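Local structure of dihydrodipicolinate reductase N-terminus domain-containing protein (Mycobacterium smegmatis, 6IAQ) at residues A[80-85]-A[90-95]. The protein binds NADP and, as an amine dehydrogenase, probably reduces ketones to chiral amines with ammonia. Sequence-based numbering, arbitrary orientation.
With NAP (NADP nicotinamide-adenine-dinucleotide phosphate), chain F.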
ATOM      1  N   ILE A  80     -17.144  13.968  10.236  1.00 30.79           N
ATOM      2  CA  ILE A  80     -16.822  14.622  11.527  1.00 29.60           C
ATOM      3  C   ILE A  80     -15.350  15.057  11.523  1.00 32.46           C
ATOM      4  O   ILE A  80     -14.449  14.201  11.393  1.00 27.36           O
ATOM      5  CB  ILE A  80     -17.118  13.702  12.707  1.00 27.61           C
ATOM      6  CG1 ILE A  80     -18.552  13.146  12.636  1.00 28.89           C
ATOM      7  CG2 ILE A  80     -16.869  14.447  14.016  1.00 29.39           C
ATOM      8  CD1 ILE A  80     -18.857  12.148  13.725  1.00 30.13           C
ATOM      9  N   ALA A  81     -15.127  16.351  11.722  1.00 30.90           N
ATOM     10  CA  ALA A  81     -13.783  16.911  11.987  1.00 27.04           C
ATOM     11  C   ALA A  81     -13.910  17.875  13.172  1.00 26.12           C
ATOM     12  O   ALA A  81     -13.970  19.125  12.912  1.00 31.13           O
ATOM     13  CB  ALA A  81     -13.261  17.558  10.751  1.00 23.30           C
ATOM     14  N   VAL A  82     -13.982  17.344  14.388  1.00 28.14           N
ATOM     15  CA  VAL A  82     -14.161  18.240  15.574  1.00 28.57           C
ATOM     16  C   VAL A  82     -13.078  17.992  16.618  1.00 27.01           C
ATOM     17  O   VAL A  82     -12.474  18.994  16.980  1.00 29.18           O
ATOM     18  CB  VAL A  82     -15.598  18.310  16.156  1.00 32.59           C
ATOM     19  CG1 VAL A  82     -16.668  17.820  15.211  1.00 30.41           C
ATOM     20  CG2 VAL A  82     -15.737  17.766  17.563  1.00 33.51           C
ATOM     21  N   ASN A  83     -12.836  16.766  17.077  1.00 25.51           N
ATOM     22  CA  ASN A  83     -11.870  16.488  18.173  1.00 26.39           C
ATOM     23  C   ASN A  83     -11.165  15.139  17.937  1.00 26.64           C
ATOM     24  O   ASN A  83     -11.445  14.486  16.895  1.00 26.09           O
ATOM     25  CB  ASN A  83     -12.552  16.569  19.537  1.00 29.73           C
ATOM     26  CG  ASN A  83     -13.797  15.709  19.601  1.00 35.13           C
ATOM     27  OD1 ASN A  83     -13.857  14.672  18.934  1.00 31.61           O
ATOM     28  ND2 ASN A  83     -14.791  16.158  20.372  1.00 33.55           N
ATOM     29  N   SER A  84     -10.300  14.723  18.876  1.00 26.29           N
ATOM     30  CA  SER A  84      -9.277  13.666  18.666  1.00 26.86           C
ATOM     31  C   SER A  84      -9.557  12.437  19.533  1.00 27.94           C
ATOM     32  O   SER A  84      -9.421  11.314  19.030  1.00 31.25           O
ATOM     33  CB  SER A  84      -7.899  14.219  18.963  1.00 27.45           C
ATOM     34  OG  SER A  84      -7.550  15.235  18.030  1.00 30.31           O
ATOM     35  N   TYR A  85      -9.863  12.635  20.814  1.00 27.30           N
ATOM     36  CA  TYR A  85      -9.854  11.571  21.853  1.00 28.94           C
ATOM     37  C   TYR A  85     -11.301  11.139  22.129  1.00 28.42           C
ATOM     38  O   TYR A  85     -12.182  11.994  22.170  1.00 29.65           O
ATOM     39  CB  TYR A  85      -9.081  12.071  23.075  1.00 28.33           C
ATOM     40  CG  TYR A  85      -7.740  12.667  22.734  1.00 29.66           C
ATOM     41  CD1 TYR A  85      -6.750  11.894  22.141  1.00 32.64           C
ATOM     42  CD2 TYR A  85      -7.483  14.012  22.904  1.00 30.11           C
ATOM     43  CE1 TYR A  85      -5.519  12.428  21.795  1.00 30.04           C
ATOM     44  CE2 TYR A  85      -6.261  14.573  22.550  1.00 33.21           C
ATOM     45  CZ  TYR A  85      -5.273  13.772  21.998  1.00 31.74           C
ATOM     46  OH  TYR A  85      -4.081  14.320  21.640  1.00 32.39           O
ATOM     47  N   VAL A  90     -16.844  10.753  21.920  1.00 28.99           N
ATOM     48  CA  VAL A  90     -18.026   9.912  22.282  1.00 35.49           C
ATOM     49  C   VAL A  90     -19.301  10.767  22.264  1.00 36.58           C
ATOM     50  O   VAL A  90     -20.358  10.245  21.846  1.00 36.91           O
ATOM     51  CB  VAL A  90     -17.831   9.185  23.620  1.00 39.35           C
ATOM     52  CG1 VAL A  90     -17.848  10.157  24.807  1.00 40.82           C
ATOM     53  CG2 VAL A  90     -18.858   8.065  23.777  1.00 40.37           C
ATOM     54  N   GLU A  91     -19.219  12.048  22.624  1.00 38.64           N
ATOM     55  CA  GLU A  91     -20.409  12.939  22.627  1.00 38.79           C
ATOM     56  C   GLU A  91     -20.989  13.021  21.203  1.00 41.61           C
ATOM     57  O   GLU A  91     -22.212  12.785  21.063  1.00 38.21           O
ATOM     58  CB  GLU A  91     -20.041  14.316  23.188  1.00 41.76           C
ATOM     59  CG  GLU A  91     -21.246  15.203  23.398  1.00 51.37           C
ATOM     60  CD  GLU A  91     -20.902  16.650  23.676  1.00 56.21           C
ATOM     61  OE1 GLU A  91     -20.026  16.893  24.531  1.00 58.62           O
ATOM     62  OE2 GLU A  91     -21.465  17.517  22.989  1.00 60.20           O
ATOM     63  N   GLN A  92     -20.173  13.308  20.176  1.00 30.48           N
ATOM     64  CA  GLN A  92     -20.662  13.433  18.781  1.00 32.01           C
ATOM     65  C   GLN A  92     -21.014  12.045  18.231  1.00 35.32           C
ATOM     66  O   GLN A  92     -22.026  11.942  17.494  1.00 33.50           O
ATOM     67  CB  GLN A  92     -19.651  14.148  17.886  1.00 32.87           C
ATOM     68  CG  GLN A  92     -19.398  15.584  18.308  1.00 32.60           C
ATOM     69  CD  GLN A  92     -18.511  15.740  19.507  1.00 34.78           C
ATOM     70  OE1 GLN A  92     -17.516  15.033  19.661  1.00 31.61           O
ATOM     71  NE2 GLN A  92     -18.842  16.707  20.357  1.00 34.97           N
ATOM     72  N   LEU A  93     -20.223  11.018  18.565  1.00 33.37           N
ATOM     73  CA  LEU A  93     -20.417   9.664  17.986  1.00 34.41           C
ATOM     74  C   LEU A  93     -21.709   9.047  18.571  1.00 35.76           C
ATOM     75  O   LEU A  93     -22.392   8.320  17.811  1.00 40.78           O
ATOM     76  CB  LEU A  93     -19.169   8.801  18.229  1.00 32.74           C
ATOM     77  CG  LEU A  93     -17.909   9.239  17.464  1.00 32.11           C
ATOM     78  CD1 LEU A  93     -16.657   8.515  17.917  1.00 32.18           C
ATOM     79  CD2 LEU A  93     -18.091   9.018  15.987  1.00 34.32           C
ATOM     80  N   ARG A  94     -22.047   9.329  19.843  1.00 34.85           N
ATOM     81  CA  ARG A  94     -23.324   8.866  20.464  1.00 33.84           C
ATOM     82  C   ARG A  94     -24.515   9.434  19.674  1.00 34.83           C
ATOM     83  O   ARG A  94     -25.445   8.672  19.336  1.00 26.38           O
ATOM     84  CB  ARG A  94     -23.455   9.262  21.930  1.00 36.99           C
ATOM     85  CG  ARG A  94     -22.377   8.644  22.816  1.00 45.89           C
ATOM     86  CD  ARG A  94     -22.745   8.142  24.206  1.00 43.39           C
ATOM     87  NE  ARG A  94     -22.138   8.988  25.214  1.00 50.29           N
ATOM     88  CZ  ARG A  94     -21.366   8.585  26.228  1.00 45.69           C
ATOM     89  NH1 ARG A  94     -21.070   7.308  26.413  1.00 47.19           N
ATOM     90  NH2 ARG A  94     -20.819   9.487  27.017  1.00 51.21           N
ATOM     91  N   ILE A  95     -24.495  10.736  19.393  1.00 32.85           N
ATOM     92  CA  ILE A  95     -25.587  11.422  18.660  1.00 35.32           C
ATOM     93  C   ILE A  95     -25.749  10.757  17.269  1.00 36.57           C
ATOM     94  O   ILE A  95     -26.914  10.495  16.832  1.00 30.87           O
ATOM     95  CB  ILE A  95     -25.314  12.940  18.610  1.00 35.00           C
ATOM     96  CG1 ILE A  95     -25.462  13.578  19.997  1.00 39.05           C
ATOM     97  CG2 ILE A  95     -26.171  13.644  17.552  1.00 33.94           C
ATOM     98  CD1 ILE A  95     -24.879  14.969  20.108  1.00 38.92           C
TER
HETATM   99  PA  NAP F 402     -10.416  23.177  13.972  1.00 26.75           P
HETATM  100  O1A NAP F 402     -10.164  24.042  12.828  1.00 26.25           O
HETATM  101  O2A NAP F 402     -10.220  23.623  15.451  1.00 25.71           O
HETATM  102  O5B NAP F 402     -11.944  22.630  13.793  1.00 29.38           O
HETATM  103  C5B NAP F 402     -12.673  21.996  14.854  1.00 29.66           C
HETATM  104  C4B NAP F 402     -14.154  22.279  14.641  1.00 32.85           C
HETATM  105  O4B NAP F 402     -14.954  21.618  15.618  1.00 33.64           O
HETATM  106  C3B NAP F 402     -14.548  23.779  14.706  1.00 34.37           C
HETATM  107  O3B NAP F 402     -15.308  24.005  13.495  1.00 34.47           O
HETATM  108  C2B NAP F 402     -15.472  23.935  15.911  1.00 38.56           C
HETATM  109  O2B NAP F 402     -16.589  24.824  15.684  1.00 41.17           O
HETATM  110  C1B NAP F 402     -16.038  22.549  15.941  1.00 33.78           C
HETATM  111  N9A NAP F 402     -16.600  22.073  17.203  1.00 37.01           N
HETATM  112  C8A NAP F 402     -16.012  21.944  18.409  1.00 33.26           C
HETATM  113  N7A NAP F 402     -16.889  21.379  19.248  1.00 34.98           N
HETATM  114  C5A NAP F 402     -18.001  21.077  18.536  1.00 37.22           C
HETATM  115  C6A NAP F 402     -19.321  20.439  18.773  1.00 38.30           C
HETATM  116  N6A NAP F 402     -19.652  19.983  19.974  1.00 40.84           N
HETATM  117  N1A NAP F 402     -20.176  20.343  17.757  1.00 37.82           N
HETATM  118  C2A NAP F 402     -19.902  20.774  16.509  1.00 38.14           C
HETATM  119  N3A NAP F 402     -18.728  21.366  16.192  1.00 37.50           N
HETATM  120  C4A NAP F 402     -17.811  21.544  17.186  1.00 34.81           C
HETATM  121  O3  NAP F 402      -9.538  21.789  13.885  1.00 27.67           O
HETATM  122  PN  NAP F 402      -9.227  20.937  12.496  1.00 25.24           P
HETATM  123  O1N NAP F 402      -7.861  21.209  11.945  1.00 27.32           O
HETATM  124  O2N NAP F 402     -10.378  21.023  11.556  1.00 24.96           O
HETATM  125  O5D NAP F 402      -9.204  19.553  13.295  1.00 24.22           O
HETATM  126  C5D NAP F 402     -10.340  18.897  13.873  1.00 25.52           C
HETATM  127  C4D NAP F 402     -10.027  17.580  14.525  1.00 26.50           C
HETATM  128  O4D NAP F 402      -9.586  16.658  13.476  1.00 27.28           O
HETATM  129  C3D NAP F 402      -8.957  17.721  15.570  1.00 25.18           C
HETATM  130  O3D NAP F 402      -9.227  16.961  16.735  1.00 23.76           O
HETATM  131  C2D NAP F 402      -7.713  17.175  14.856  1.00 25.39           C
HETATM  132  O2D NAP F 402      -6.766  16.702  15.823  1.00 24.89           O
HETATM  133  C1D NAP F 402      -8.349  16.106  13.921  1.00 26.95           C
HETATM  134  N1N NAP F 402      -7.498  15.820  12.752  1.00 23.74           N
HETATM  135  C2N NAP F 402      -7.219  14.557  12.491  1.00 24.60           C
HETATM  136  C3N NAP F 402      -6.370  14.252  11.437  1.00 24.38           C
HETATM  137  C7N NAP F 402      -6.063  12.816  11.069  1.00 26.19           C
HETATM  138  O7N NAP F 402      -5.180  12.654  10.229  1.00 26.83           O
HETATM  139  N7N NAP F 402      -6.749  11.790  11.604  1.00 24.85           N
HETATM  140  C4N NAP F 402      -5.842  15.287  10.667  1.00 22.74           C
HETATM  141  C5N NAP F 402      -6.155  16.612  10.959  1.00 23.77           C
HETATM  142  C6N NAP F 402      -7.000  16.832  12.018  1.00 22.34           C
HETATM  143  P2B NAP F 402     -16.397  26.381  15.383  1.00 38.72           P
HETATM  144  O1X NAP F 402     -15.761  26.528  14.030  1.00 35.82           O
HETATM  145  O2X NAP F 402     -17.819  26.911  15.218  1.00 37.48           O
HETATM  146  O3X NAP F 402     -15.608  26.774  16.636  1.00 43.32           O
HETATM  147  O   HOH W   1     -16.094  14.236  17.364  1.00 31.59           O
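Asn-83 and Gln-92 meet through their side-chain amides, which face each other from the two segments with their planes 59° apart. ND2 of Asn-83 donates to OE1 of Gln-92 at 3.0 Å, approaching from above the carbonyl plane, with an N-H...O angle of 152°. A water molecule donates a second bond to the same oxygen, OE1 of Gln-92, at 2.8 Å, and another to OD1 of Asn-83, also at 2.8 Å. Direct bond and water bridge thus close a small polar ring that uses both ends of the asparagine amide and should restrict its rotation. The chain of Gln-92, bent at chi2 (77°), sets its amide between Asn-83 and the NADP adenine, where NE2 lies 3.4 Å from N6A.

The segments belong to the beta-alpha unit of a Rossmann fold: strand 77-80 of the parallel sheet runs out into a loop in which residues 81-84 line the cofactor and Tyr-85 takes the N-cap position of helix 86-98, on which the chain returns. Residues 81-84 and Gln-92 all belong to the NADP pocket. Val-82 lies between cofactor and helix, its CB 3.4 Å from O4B of the adenosine ribose and its CG2 against the amide of Gln-92. At the nicotinamide ribose, hydroxyl O3D donates to OG of Ser-84 at 2.7 Å; Glu-108 also binds this serine hydroxyl and the cofactor.

The end of strand 77-80 also packs on the helix through apolar side chains. CD1 of Ile-80 touches CD2 of Leu-93 at 3.9 Å, the two side chains crossing at a slant; an extended chain carries the isoleucine methyl outward to the leucine. Tyr-13 of strand 9-13 packs against Ile-80, Val-82 and Gln-92, while Leu-124 of helix 118-130 touches Leu-93.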